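Local coordinates for protein SGNH-hydrolase family esterase (Altererythrobacter indicus, PDB 7C2A) that hydrolyses carboxylic esters as an SGNH-family esterase and may, like related enzymes, act on lysophospholipids, at residues S5-A10 with R43-G48; D70-A75 with R107-L112; G115-P120 with E129-Y134. All blocks are in the same frame, centred on the assembly; numbering follows the deposited sequence.

Interaction 1: residues S5-A10 with R43-G48. With ACT (acetate ion), chain G.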
ATOM      1  N   SER A   5       1.735  25.635  -6.510  1.00 10.61           N
ATOM      2  CA  SER A   5       2.308  24.449  -5.899  1.00 11.36           C
ATOM      3  C   SER A   5       2.611  23.364  -6.931  1.00 11.00           C
ATOM      4  O   SER A   5       1.983  23.284  -7.993  1.00 12.37           O
ATOM      5  CB  SER A   5       1.332  23.910  -4.858  1.00 11.06           C
ATOM      6  OG  SER A   5       1.125  24.867  -3.834  1.00 11.47           O
ATOM      7  N   ARG A   6       3.573  22.514  -6.585  1.00 11.34           N
ATOM      8  CA  ARG A   6       3.922  21.341  -7.376  1.00 11.51           C
ATOM      9  C   ARG A   6       2.931  20.214  -7.114  1.00 12.03           C
ATOM     10  O   ARG A   6       2.678  19.848  -5.963  1.00 15.56           O
ATOM     11  CB  ARG A   6       5.318  20.844  -7.004  1.00 12.11           C
ATOM     12  CG  ARG A   6       6.369  21.935  -6.858  1.00 12.24           C
ATOM     13  CD  ARG A   6       6.682  22.619  -8.195  1.00 12.91           C
ATOM     14  NE  ARG A   6       6.918  21.663  -9.277  1.00 13.05           N
ATOM     15  CZ  ARG A   6       8.069  21.017  -9.460  1.00 13.15           C
ATOM     16  NH1 ARG A   6       9.095  21.203  -8.638  1.00 14.02           N
ATOM     17  NH2 ARG A   6       8.186  20.158 -10.466  1.00 14.93           N
ATOM     18  N   VAL A   7       2.416  19.616  -8.176  1.00 10.51           N
ATOM     19  CA  VAL A   7       1.365  18.618  -8.052  1.00  9.72           C
ATOM     20  C   VAL A   7       1.967  17.220  -8.024  1.00 10.06           C
ATOM     21  O   VAL A   7       2.696  16.825  -8.942  1.00 10.26           O
ATOM     22  CB  VAL A   7       0.341  18.775  -9.180  1.00 11.23           C
ATOM     23  CG1 VAL A   7      -0.714  17.700  -9.090  1.00 11.05           C
ATOM     24  CG2 VAL A   7      -0.284  20.174  -9.122  1.00 12.66           C
ATOM     25  N   ILE A   8       1.653  16.462  -6.977  1.00  9.57           N
ATOM     26  CA  ILE A   8       2.124  15.092  -6.817  1.00  8.50           C
ATOM     27  C   ILE A   8       0.909  14.195  -6.651  1.00  8.54           C
ATOM     28  O   ILE A   8       0.022  14.498  -5.854  1.00 10.80           O
ATOM     29  CB  ILE A   8       3.057  14.944  -5.599  1.00  9.65           C
ATOM     30  CG1 ILE A   8       4.265  15.881  -5.726  1.00  9.53           C
ATOM     31  CG2 ILE A   8       3.483  13.486  -5.424  1.00 10.23           C
ATOM     32  CD1 ILE A   8       5.155  15.923  -4.495  1.00 11.84           C
ATOM     33  N   LEU A   9       0.858  13.106  -7.415  1.00  8.99           N
ATOM     34  CA  LEU A   9      -0.198  12.111  -7.257  1.00  8.59           C
ATOM     35  C   LEU A   9       0.265  11.020  -6.296  1.00  8.89           C
ATOM     36  O   LEU A   9       1.281  10.372  -6.547  1.00  9.94           O
ATOM     37  CB  LEU A   9      -0.512  11.491  -8.616  1.00  9.57           C
ATOM     38  CG  LEU A   9      -1.568  10.388  -8.581  1.00  9.82           C
ATOM     39  CD1 LEU A   9      -2.921  10.952  -8.163  1.00 12.43           C
ATOM     40  CD2 LEU A   9      -1.688   9.678  -9.927  1.00 11.14           C
ATOM     41  N   ALA A  10      -0.473  10.815  -5.211  1.00  8.51           N
ATOM     42  CA  ALA A  10      -0.218   9.717  -4.278  1.00  8.69           C
ATOM     43  C   ALA A  10      -1.235   8.621  -4.580  1.00  8.71           C
ATOM     44  O   ALA A  10      -2.388   8.693  -4.156  1.00  9.45           O
ATOM     45  CB  ALA A  10      -0.304  10.212  -2.835  1.00  9.43           C
ATOM     46  N   ARG A  43       1.134  20.235  -3.691  1.00 10.48           N
ATOM     47  CA  ARG A  43      -0.252  19.851  -3.487  1.00 10.74           C
ATOM     48  C   ARG A  43      -0.279  18.370  -3.809  1.00 10.56           C
ATOM     49  O   ARG A  43      -0.070  17.982  -4.963  1.00 11.93           O
ATOM     50  CB  ARG A  43      -1.182  20.608  -4.429  1.00 11.94           C
ATOM     51  CG  ARG A  43      -2.623  20.157  -4.305  1.00 13.55           C
ATOM     52  CD  ARG A  43      -3.602  21.066  -5.038  1.00 17.34           C
ATOM     53  NE  ARG A  43      -3.576  20.948  -6.498  1.00 16.25           N
ATOM     54  CZ  ARG A  43      -4.142  19.962  -7.192  1.00 19.06           C
ATOM     55  NH1 ARG A  43      -4.754  18.963  -6.567  1.00 16.81           N
ATOM     56  NH2 ARG A  43      -4.095  19.973  -8.518  1.00 16.59           N
ATOM     57  N   ILE A  44      -0.467  17.542  -2.795  1.00 10.36           N
ATOM     58  CA  ILE A  44      -0.446  16.103  -2.995  1.00 10.64           C
ATOM     59  C   ILE A  44      -1.875  15.612  -3.106  1.00 11.77           C
ATOM     60  O   ILE A  44      -2.664  15.728  -2.159  1.00 14.54           O
ATOM     61  CB  ILE A  44       0.337  15.377  -1.895  1.00 11.07           C
ATOM     62  CG1 ILE A  44       1.750  15.965  -1.819  1.00 11.64           C
ATOM     63  CG2 ILE A  44       0.381  13.885  -2.212  1.00 11.46           C
ATOM     64  CD1 ILE A  44       2.721  15.179  -0.965  1.00 11.64           C
ATOM     65  N   ILE A  45      -2.199  15.068  -4.277  1.00 10.01           N
ATOM     66  CA  ILE A  45      -3.493  14.452  -4.536  1.00 11.09           C
ATOM     67  C   ILE A  45      -3.520  13.125  -3.801  1.00  9.84           C
ATOM     68  O   ILE A  45      -2.733  12.219  -4.108  1.00 11.01           O
ATOM     69  CB  ILE A  45      -3.678  14.195  -6.038  1.00 11.20           C
ATOM     70  CG1 ILE A  45      -3.458  15.445  -6.877  1.00 13.68           C
ATOM     71  CG2 ILE A  45      -5.038  13.575  -6.316  1.00 13.46           C
ATOM     72  CD1 ILE A  45      -3.002  15.093  -8.273  1.00 14.26           C
ATOM     73  N   ASN A  46      -4.428  12.985  -2.850  1.00 10.55           N
ATOM     74  CA  ASN A  46      -4.551  11.720  -2.135  1.00  9.99           C
ATOM     75  C   ASN A  46      -5.483  10.821  -2.932  1.00 10.71           C
ATOM     76  O   ASN A  46      -6.711  10.909  -2.820  1.00 13.32           O
ATOM     77  CB  ASN A  46      -5.027  11.920  -0.703  1.00 12.28           C
ATOM     78  CG  ASN A  46      -4.869  10.665   0.116  1.00 11.74           C
ATOM     79  OD1 ASN A  46      -4.905   9.557  -0.436  1.00 13.89           O
ATOM     80  ND2 ASN A  46      -4.684  10.807   1.417  1.00 12.41           N
ATOM     81  N   ALA A  47      -4.885   9.962  -3.754  1.00 10.11           N
ATOM     82  CA  ALA A  47      -5.607   8.931  -4.484  1.00 10.31           C
ATOM     83  C   ALA A  47      -5.416   7.569  -3.837  1.00 10.84           C
ATOM     84  O   ALA A  47      -5.346   6.548  -4.527  1.00 11.68           O
ATOM     85  CB  ALA A  47      -5.218   8.921  -5.961  1.00 11.18           C
ATOM     86  N   GLY A  48      -5.317   7.541  -2.513  1.00 10.11           N
ATOM     87  CA  GLY A  48      -5.331   6.285  -1.800  1.00 10.41           C
ATOM     88  C   GLY A  48      -6.757   5.786  -1.650  1.00 10.61           C
ATOM     89  O   GLY A  48      -7.681   6.547  -1.352  1.00 13.32           O
TER
HETATM   90  C   ACT G 206      10.732  22.999  -6.450  1.00 23.83           C
HETATM   91  O   ACT G 206      11.522  22.350  -7.192  1.00 25.07           O
HETATM   92  OXT ACT G 206       9.479  22.895  -6.349  1.00 16.83           O
HETATM   93  CH3 ACT G 206      11.380  24.073  -5.520  1.00 26.70           C

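Interaction 2: residues D70-A75 with R107-L112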
ATOM      1  N   ASP A  70      -4.833  19.518 -12.947  1.00 12.78           N
ATOM      2  CA  ASP A  70      -3.422  19.772 -13.189  1.00 12.12           C
ATOM      3  C   ASP A  70      -2.702  18.440 -13.298  1.00 11.75           C
ATOM      4  O   ASP A  70      -2.808  17.596 -12.400  1.00 11.56           O
ATOM      5  CB  ASP A  70      -2.792  20.545 -12.033  1.00 14.83           C
ATOM      6  CG  ASP A  70      -3.444  21.880 -11.802  1.00 17.06           C
ATOM      7  OD1 ASP A  70      -3.626  22.642 -12.781  1.00 15.08           O
ATOM      8  OD2 ASP A  70      -3.769  22.163 -10.627  1.00 18.66           O
ATOM      9  N   LYS A  71      -1.953  18.268 -14.369  1.00 12.02           N
ATOM     10  CA  LYS A  71      -1.251  17.016 -14.591  1.00 12.03           C
ATOM     11  C   LYS A  71      -0.222  16.794 -13.486  1.00 12.26           C
ATOM     12  O   LYS A  71       0.552  17.711 -13.165  1.00 11.81           O
ATOM     13  CB  LYS A  71      -0.539  17.081 -15.934  1.00 14.10           C
ATOM     14  CG  LYS A  71       0.094  15.786 -16.356  1.00 14.22           C
ATOM     15  CD  LYS A  71       0.788  15.953 -17.691  1.00 17.78           C
ATOM     16  CE  LYS A  71       1.257  14.616 -18.207  1.00 17.93           C
ATOM     17  NZ  LYS A  71       1.817  14.743 -19.585  1.00 21.03           N
ATOM     18  N   PRO A  72      -0.168  15.609 -12.887  1.00 10.50           N
ATOM     19  CA  PRO A  72       0.847  15.359 -11.861  1.00 10.12           C
ATOM     20  C   PRO A  72       2.251  15.525 -12.409  1.00 10.78           C
ATOM     21  O   PRO A  72       2.560  15.125 -13.533  1.00 12.04           O
ATOM     22  CB  PRO A  72       0.580  13.908 -11.451  1.00 12.06           C
ATOM     23  CG  PRO A  72      -0.882  13.709 -11.743  1.00 12.16           C
ATOM     24  CD  PRO A  72      -1.116  14.486 -13.011  1.00 11.63           C
ATOM     25  N   GLU A  73       3.104  16.117 -11.582  1.00 10.44           N
ATOM     26  CA  GLU A  73       4.512  16.272 -11.895  1.00 10.57           C
ATOM     27  C   GLU A  73       5.358  15.125 -11.348  1.00 10.97           C
ATOM     28  O   GLU A  73       6.524  14.986 -11.726  1.00 11.60           O
ATOM     29  CB  GLU A  73       4.997  17.638 -11.386  1.00 12.03           C
ATOM     30  CG  GLU A  73       4.189  18.797 -11.991  1.00 13.11           C
ATOM     31  CD  GLU A  73       4.470  20.139 -11.336  1.00 12.62           C
ATOM     32  OE1 GLU A  73       3.589  20.634 -10.599  1.00 15.56           O
ATOM     33  OE2 GLU A  73       5.560  20.696 -11.584  1.00 15.88           O
ATOM     34  N   LEU A  74       4.768  14.282 -10.512  1.00 10.76           N
ATOM     35  CA  LEU A  74       5.373  13.072  -9.987  1.00  9.24           C
ATOM     36  C   LEU A  74       4.206  12.210  -9.549  1.00  9.32           C
ATOM     37  O   LEU A  74       3.232  12.727  -8.998  1.00  9.77           O
ATOM     38  CB  LEU A  74       6.250  13.376  -8.766  1.00 10.60           C
ATOM     39  CG  LEU A  74       6.750  12.185  -7.946  1.00  9.88           C
ATOM     40  CD1 LEU A  74       7.714  11.338  -8.751  1.00  9.81           C
ATOM     41  CD2 LEU A  74       7.427  12.661  -6.669  1.00 10.62           C
ATOM     42  N   ALA A  75       4.302  10.907  -9.806  1.00  9.73           N
ATOM     43  CA  ALA A  75       3.328   9.937  -9.319  1.00  9.33           C
ATOM     44  C   ALA A  75       4.037   8.979  -8.380  1.00  9.24           C
ATOM     45  O   ALA A  75       5.027   8.347  -8.767  1.00 10.61           O
ATOM     46  CB  ALA A  75       2.701   9.146 -10.469  1.00 10.03           C
ATOM     47  N   ARG A 107       2.260   9.019 -20.411  1.00 12.74           N
ATOM     48  CA  ARG A 107       1.988  10.429 -20.179  1.00 12.25           C
ATOM     49  C   ARG A 107       3.216  11.192 -19.723  1.00 12.59           C
ATOM     50  O   ARG A 107       3.101  12.367 -19.372  1.00 12.93           O
ATOM     51  CB  ARG A 107       0.862  10.590 -19.158  1.00 12.39           C
ATOM     52  CG  ARG A 107      -0.397   9.837 -19.538  1.00 14.23           C
ATOM     53  CD  ARG A 107      -1.557  10.316 -18.710  1.00 16.53           C
ATOM     54  NE  ARG A 107      -2.724   9.461 -18.883  1.00 13.81           N
ATOM     55  CZ  ARG A 107      -3.976   9.883 -18.774  1.00 12.49           C
ATOM     56  NH1 ARG A 107      -4.234  11.153 -18.513  1.00 13.97           N
ATOM     57  NH2 ARG A 107      -4.967   9.033 -18.948  1.00 14.09           N
ATOM     58  N   LYS A 108       4.377  10.545 -19.702  1.00 12.18           N
ATOM     59  CA  LYS A 108       5.630  11.180 -19.300  1.00 13.03           C
ATOM     60  C   LYS A 108       5.564  11.748 -17.882  1.00 12.42           C
ATOM     61  O   LYS A 108       6.104  12.816 -17.596  1.00 14.78           O
ATOM     62  CB  LYS A 108       6.091  12.226 -20.318  1.00 16.05           C
ATOM     63  CG  LYS A 108       6.259  11.634 -21.706  1.00 19.70           C
ATOM     64  CD  LYS A 108       7.104  12.505 -22.618  1.00 30.20           C
ATOM     65  CE  LYS A 108       7.573  11.710 -23.827  1.00 36.35           C
ATOM     66  NZ  LYS A 108       8.893  12.188 -24.319  1.00 48.91           N
ATOM     67  N   ILE A 109       4.902  11.028 -16.983  1.00 11.22           N
ATOM     68  CA  ILE A 109       4.827  11.398 -15.573  1.00 11.20           C
ATOM     69  C   ILE A 109       5.899  10.619 -14.820  1.00 10.50           C
ATOM     70  O   ILE A 109       5.861   9.379 -14.820  1.00 10.98           O
ATOM     71  CB  ILE A 109       3.435  11.121 -14.996  1.00  9.95           C
ATOM     72  CG1 ILE A 109       2.391  11.981 -15.713  1.00 10.58           C
ATOM     73  CG2 ILE A 109       3.443  11.393 -13.493  1.00 11.17           C
ATOM     74  CD1 ILE A 109       0.969  11.621 -15.373  1.00 11.77           C
ATOM     75  N   PRO A 110       6.861  11.290 -14.187  1.00 10.80           N
ATOM     76  CA  PRO A 110       7.870  10.580 -13.395  1.00 11.40           C
ATOM     77  C   PRO A 110       7.243   9.742 -12.293  1.00 10.04           C
ATOM     78  O   PRO A 110       6.211  10.098 -11.722  1.00 10.23           O
ATOM     79  CB  PRO A 110       8.714  11.718 -12.807  1.00 13.01           C
ATOM     80  CG  PRO A 110       8.522  12.868 -13.741  1.00 13.89           C
ATOM     81  CD  PRO A 110       7.096  12.746 -14.210  1.00 11.41           C
ATOM     82  N   ILE A 111       7.913   8.640 -11.966  1.00 10.36           N
ATOM     83  CA  ILE A 111       7.385   7.627 -11.058  1.00 11.27           C
ATOM     84  C   ILE A 111       8.332   7.432  -9.881  1.00  9.61           C
ATOM     85  O   ILE A 111       9.542   7.247 -10.069  1.00 10.93           O
ATOM     86  CB  ILE A 111       7.218   6.279 -11.777  1.00  9.80           C
ATOM     87  CG1 ILE A 111       6.275   6.401 -12.972  1.00 12.76           C
ATOM     88  CG2 ILE A 111       6.734   5.203 -10.805  1.00 12.16           C
ATOM     89  CD1 ILE A 111       6.430   5.267 -13.955  1.00 12.16           C
ATOM     90  N   LEU A 112       7.767   7.404  -8.679  1.00  9.52           N
ATOM     91  CA  LEU A 112       8.423   6.860  -7.497  1.00  9.79           C
ATOM     92  C   LEU A 112       7.606   5.660  -7.030  1.00  8.55           C
ATOM     93  O   LEU A 112       6.413   5.791  -6.734  1.00  9.70           O
ATOM     94  CB  LEU A 112       8.513   7.910  -6.391  1.00 10.09           C
ATOM     95  CG  LEU A 112       9.091   7.433  -5.059  1.00 10.38           C
ATOM     96  CD1 LEU A 112      10.523   6.964  -5.230  1.00 13.82           C
ATOM     97  CD2 LEU A 112       9.004   8.545  -4.025  1.00 12.18           C
TER
HETATM   98  O   HOH W   1       4.713  15.386 -18.056  1.00 29.26           O

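Interaction 3: residues G115-P120 with E129-Y134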
ATOM      1  N   GLY A 115       8.223   0.320  -2.425  1.00  9.20           N
ATOM      2  CA  GLY A 115       8.412  -1.140  -2.326  1.00  9.21           C
ATOM      3  C   GLY A 115       7.628  -1.752  -1.180  1.00  8.51           C
ATOM      4  O   GLY A 115       7.680  -1.219  -0.067  1.00 10.55           O
ATOM      5  N   MET A 116       6.922  -2.845  -1.460  1.00  9.62           N
ATOM      6  CA  MET A 116       6.160  -3.573  -0.414  1.00  9.97           C
ATOM      7  C   MET A 116       6.911  -4.872  -0.108  1.00 10.46           C
ATOM      8  O   MET A 116       7.598  -5.381  -0.999  1.00 10.42           O
ATOM      9  CB  MET A 116       4.732  -3.889  -0.872  1.00 10.28           C
ATOM     10  CG  MET A 116       3.939  -2.655  -1.294  1.00 10.69           C
ATOM     11  SD  MET A 116       3.877  -1.326  -0.054  1.00 13.78           S
ATOM     12  CE  MET A 116       3.013  -2.149   1.282  1.00 16.99           C
ATOM     13  N   ARG A 117       6.780  -5.374   1.117  1.00 10.53           N
ATOM     14  CA  ARG A 117       7.493  -6.613   1.524  1.00 11.15           C
ATOM     15  C   ARG A 117       6.483  -7.607   2.094  1.00 12.65           C
ATOM     16  O   ARG A 117       5.575  -7.195   2.825  1.00 14.72           O
ATOM     17  CB  ARG A 117       8.585  -6.287   2.546  1.00 12.39           C
ATOM     18  CG  ARG A 117       9.731  -5.472   1.969  1.00 12.65           C
ATOM     19  CD  ARG A 117      10.591  -6.312   1.046  1.00 12.88           C
ATOM     20  NE  ARG A 117      11.661  -5.537   0.440  1.00 12.35           N
ATOM     21  CZ  ARG A 117      12.751  -5.122   1.075  1.00 12.67           C
ATOM     22  NH1 ARG A 117      12.931  -5.412   2.354  1.00 15.29           N
ATOM     23  NH2 ARG A 117      13.656  -4.421   0.423  1.00 13.88           N
ATOM     24  N   ALA A 118       6.675  -8.878   1.771  1.00 12.27           N
ATOM     25  CA  ALA A 118       5.737  -9.908   2.254  1.00 12.97           C
ATOM     26  C   ALA A 118       6.147 -10.350   3.658  1.00 16.39           C
ATOM     27  O   ALA A 118       7.348 -10.485   3.926  1.00 14.13           O
ATOM     28  CB  ALA A 118       5.742 -11.077   1.299  1.00 14.57           C
ATOM     29  N   PRO A 119       5.182 -10.625   4.560  1.00 17.96           N
ATOM     30  CA  PRO A 119       5.503 -11.157   5.873  1.00 17.65           C
ATOM     31  C   PRO A 119       5.762 -12.662   5.697  1.00 18.64           C
ATOM     32  O   PRO A 119       5.362 -13.257   4.717  1.00 17.95           O
ATOM     33  CB  PRO A 119       4.229 -10.871   6.676  1.00 21.57           C
ATOM     34  CG  PRO A 119       3.138 -10.977   5.648  1.00 24.64           C
ATOM     35  CD  PRO A 119       3.746 -10.405   4.382  1.00 20.65           C
ATOM     36  N   PRO A 120       6.412 -13.322   6.666  1.00 17.06           N
ATOM     37  CA  PRO A 120       6.735 -14.750   6.535  1.00 16.71           C
ATOM     38  C   PRO A 120       5.594 -15.782   6.545  1.00 19.90           C
ATOM     39  O   PRO A 120       5.839 -16.859   6.068  1.00 15.58           O
ATOM     40  CB  PRO A 120       7.623 -14.980   7.764  1.00 19.18           C
ATOM     41  CG  PRO A 120       7.145 -13.947   8.761  1.00 22.86           C
ATOM     42  CD  PRO A 120       6.899 -12.727   7.908  1.00 22.34           C
ATOM     43  N   GLU A 129       9.361 -14.227  -4.160  1.00 10.07           N
ATOM     44  CA  GLU A 129       8.758 -13.864  -5.469  1.00  9.78           C
ATOM     45  C   GLU A 129       8.061 -12.503  -5.364  1.00  9.21           C
ATOM     46  O   GLU A 129       8.280 -11.652  -6.225  1.00 10.40           O
ATOM     47  CB  GLU A 129       7.766 -14.937  -5.920  1.00 10.91           C
ATOM     48  CG  GLU A 129       7.340 -14.759  -7.367  1.00 11.30           C
ATOM     49  CD  GLU A 129       6.197 -15.633  -7.850  1.00 12.21           C
ATOM     50  OE1 GLU A 129       5.807 -16.568  -7.133  1.00 13.02           O
ATOM     51  OE2 GLU A 129       5.703 -15.362  -8.947  1.00 12.91           O
ATOM     52  N   PHE A 130       7.293 -12.300  -4.299  0.65  9.29           N
ATOM     53  CA  PHE A 130       6.560 -11.021  -4.160  0.65  9.27           C
ATOM     54  C   PHE A 130       7.539  -9.858  -3.974  0.65  9.63           C
ATOM     55  O   PHE A 130       7.414  -8.842  -4.667  0.65  9.93           O
ATOM     56  CB  PHE A 130       5.616 -11.100  -2.962  0.65 10.32           C
ATOM     57  CG  PHE A 130       4.910  -9.800  -2.700  0.65 10.38           C
ATOM     58  CD1 PHE A 130       3.748  -9.493  -3.381  0.65 11.49           C
ATOM     59  CD2 PHE A 130       5.432  -8.869  -1.814  0.65 11.56           C
ATOM     60  CE1 PHE A 130       3.099  -8.290  -3.159  0.65 13.47           C
ATOM     61  CE2 PHE A 130       4.782  -7.667  -1.592  0.65 11.93           C
ATOM     62  CZ  PHE A 130       3.615  -7.382  -2.263  0.65 13.18           C
ATOM     63  N   ASP A 131       8.518 -10.024  -3.087  1.00 10.03           N
ATOM     64  CA  ASP A 131       9.426  -8.921  -2.796  1.00  9.84           C
ATOM     65  C   ASP A 131      10.184  -8.483  -4.041  1.00  9.89           C
ATOM     66  O   ASP A 131      10.460  -7.290  -4.216  1.00 10.28           O
ATOM     67  CB  ASP A 131      10.431  -9.324  -1.713  1.00 10.60           C
ATOM     68  CG  ASP A 131       9.817  -9.432  -0.337  1.00 10.12           C
ATOM     69  OD1 ASP A 131       8.601  -9.218  -0.174  1.00 11.31           O
ATOM     70  OD2 ASP A 131      10.588  -9.742   0.594  1.00 11.00           O
ATOM     71  N   GLY A 132      10.518  -9.428  -4.921  1.00  9.62           N
ATOM     72  CA  GLY A 132      11.322  -9.102  -6.088  1.00  9.87           C
ATOM     73  C   GLY A 132      10.589  -8.347  -7.179  1.00  9.50           C
ATOM     74  O   GLY A 132      11.236  -7.851  -8.107  1.00 10.47           O
ATOM     75  N   ILE A 133       9.261  -8.241  -7.111  1.00  9.24           N
ATOM     76  CA  ILE A 133       8.578  -7.558  -8.213  1.00  9.08           C
ATOM     77  C   ILE A 133       8.914  -6.075  -8.235  1.00  9.38           C
ATOM     78  O   ILE A 133       8.955  -5.466  -9.306  1.00  9.98           O
ATOM     79  CB  ILE A 133       7.057  -7.817  -8.251  1.00 10.41           C
ATOM     80  CG1 ILE A 133       6.309  -7.041  -7.161  1.00 10.17           C
ATOM     81  CG2 ILE A 133       6.758  -9.306  -8.202  1.00 11.10           C
ATOM     82  CD1 ILE A 133       4.794  -7.214  -7.204  1.00 12.22           C
ATOM     83  N   TYR A 134       9.187  -5.474  -7.068  1.00  8.86           N
ATOM     84  CA  TYR A 134       9.388  -4.027  -7.024  1.00  9.21           C
ATOM     85  C   TYR A 134      10.711  -3.597  -7.648  1.00  9.52           C
ATOM     86  O   TYR A 134      10.706  -2.680  -8.490  1.00 10.13           O
ATOM     87  CB  TYR A 134       9.159  -3.498  -5.600  1.00 10.76           C
ATOM     88  CG  TYR A 134       7.721  -3.715  -5.175  1.00  8.91           C
ATOM     89  CD1 TYR A 134       6.728  -2.802  -5.514  1.00  9.10           C
ATOM     90  CD2 TYR A 134       7.340  -4.862  -4.487  1.00  9.65           C
ATOM     91  CE1 TYR A 134       5.402  -3.020  -5.183  1.00  9.27           C
ATOM     92  CE2 TYR A 134       6.020  -5.086  -4.145  1.00  9.54           C
ATOM     93  CZ  TYR A 134       5.057  -4.163  -4.499  1.00  7.65           C
ATOM     94  OH  TYR A 134       3.758  -4.425  -4.147  1.00  9.47           O
TER
HETATM   95  O   HOH W   2      10.128  -5.499  -2.145  1.00 11.25           O
HETATM   96  O   HOH W   3       9.879  -9.686   3.186  1.00 13.79           O

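Interaction 1: residues S5-A10 with R43-G48
R6 and R43 open a parallel strand pairing in which residues 6-10 run beside 43-48, their axes 4.6 Å apart at closest approach and inclined by 20°. Five backbone hydrogen bonds form the ladder. R43 N donates to R6 O and I8 N to R43 O; I45 N then bonds I8 O at 2.8 Å and A10 N bonds I45 O. The last rung, A47 N to A10 O, is the most bent. V7 CA and I44 CA add C-H...O contacts to R43 O and I8 O.

Apolar contacts lie on both faces. On the face of V7, L9, R43 and I45, V7 CG1 meets I45 CD1 at 3.6 Å, while L9 CD1 touches both I45 CG2 and A47 CB, each at 3.8 Å. The CG of L9 lies anti to the backbone N (chi1 178°), and a chi2 of 65° then places CD1 against both. The face of I8, A10, I44 and N46 holds A10 CB against I44 CG2, with I8 CB facing I44 CG1 more loosely.

Among the polar ends, V7 CG1 lies over one face of the R43 guanidinium, whose NH2 is salt-bridged to D70. R6 is salt-bridged to E73 and gives NH1 to OXT of an acetate, probably from the crystallisation liquor, at 2.9 Å. N46 OD1 accepts G48 N to form an Asx turn.

This is the first beta-alpha-beta unit of the SGNH fold, with 42-48 at the edge of the sheet and 6-12 next to it. Helix 27-35 packs on the I8, A10 and I44 face, helix 54-66 on L9 and A47, and strand 74-78 lines the other side of 6-12.

Interaction 2: residues D70-A75 with R107-L112
K71 meets the R107 peptide from within its plane: NZ lies in the plane of the carbonyl, 2.7 Å from R107 O, with a C=O...N angle of 149°. Of the two proline rings, P110 turns CD and CG toward E73 O, CD at 3.4 Å, and P72 brings CD near I109 CD1. The R107 guanidinium is held by salt bridges to E103 and D66.

The lysine reaches this carbonyl with CG anti to the backbone N (chi1 -173°) and the rest of its chain extended. On the way CE passes I109 CG1 at 3.8 Å, the two side chains crossing. A water that donates to K108 O and accepts a weak bond from K71 NZ adds a second link to the turn. That turn is a Schellman motif closing helix 90-106, with K108 at positive phi; the ammonium thus lies at the C-terminal end of the helix, where the helix dipole would be expected to favour a positive charge.

Further along, two strand bonds follow in parallel register: A75 N donates to P110 O at 2.8 Å, and L112 N to A75 O at 2.9 Å. I109 CG2 lies against A75 CB at 3.8 Å, while L74 CD1 touches P110 CB and L112 CB, each at 4.2 Å.

Strands 74-78 and 111-114 thus begin side by side, joined by a beta-alpha-beta crossover. Helix 90-106 packs on A75, I109 and I111 through L101 and L104, helix 54-66 meets P72 and I109 through L65, and strand 6-12 borders 74-78 beyond.

Interaction 3: residues G115-P120 with E129-Y134
M116 and Y134 form the close-packed half of this contact. M116 N sits 3.5 Å above the centre of the Y134 ring, and G115 CA lies over the same face as a CH-pi donor, 4.3 Å from the centroid. I133 CG1 occupies the opposite face, nearer the rim. M116 CG touches Y134 OH at 3.4 Å, its place set by a chi1 of -56° that puts CG beside the backbone N. The hydroxyl is hydrogen-bonded to L79 O. F130, modelled in two conformers, extends the apolar side in one of them, CE2 beside M116 CB and CD2 beside A118 CB.

The other half is polar and bridged by two waters. D131 OD1 accepts A118 N through its syn lone pair at 2.8 Å, and the N-H...O angle of 161° makes this a nearly straight bond. OD2 is shared by Q127 and a water that also bonds A118 O. A second water joins M116 O, R117 NE and D131 O. R117 itself crosses D131 at about a right angle: CD lies 3.5 Å from OD2, while the charges are near each other without a salt bridge.

The contact fastens the loop after strand 111-114 to the region where helix 124-131 gives way to helix 133-140. L84 of helix 81-85 packs on A118 and F130, helix 90-106 abuts I133 and Y134, and backbone bonds tie G115 to V146 of strand 144-146 and to F149.

Overall arrangement
The three contacts follow one another along the chain without overlapping. Interactions 1 and 2 have centres 10 Å apart and share one parallel sheet, ordered 42-48, 6-12, 74-78, 111-114, 144-146. They meet where strands 6-12 and 74-78 are neighbours, through the R6-E73 salt bridge and the packing of L9 on P72. Interaction 3 continues the chain from interaction 2 past strand 111-114, yet its centre is 24 Å away, and it lies across the chain's centre from interaction 1, about 25 Å between centres. Together they span the three-layer alpha/beta/alpha framework of SGNH hydrolases: two strand pairings on one side of the chain's centre and, on the side opposite interaction 1, a loop fixed to helices.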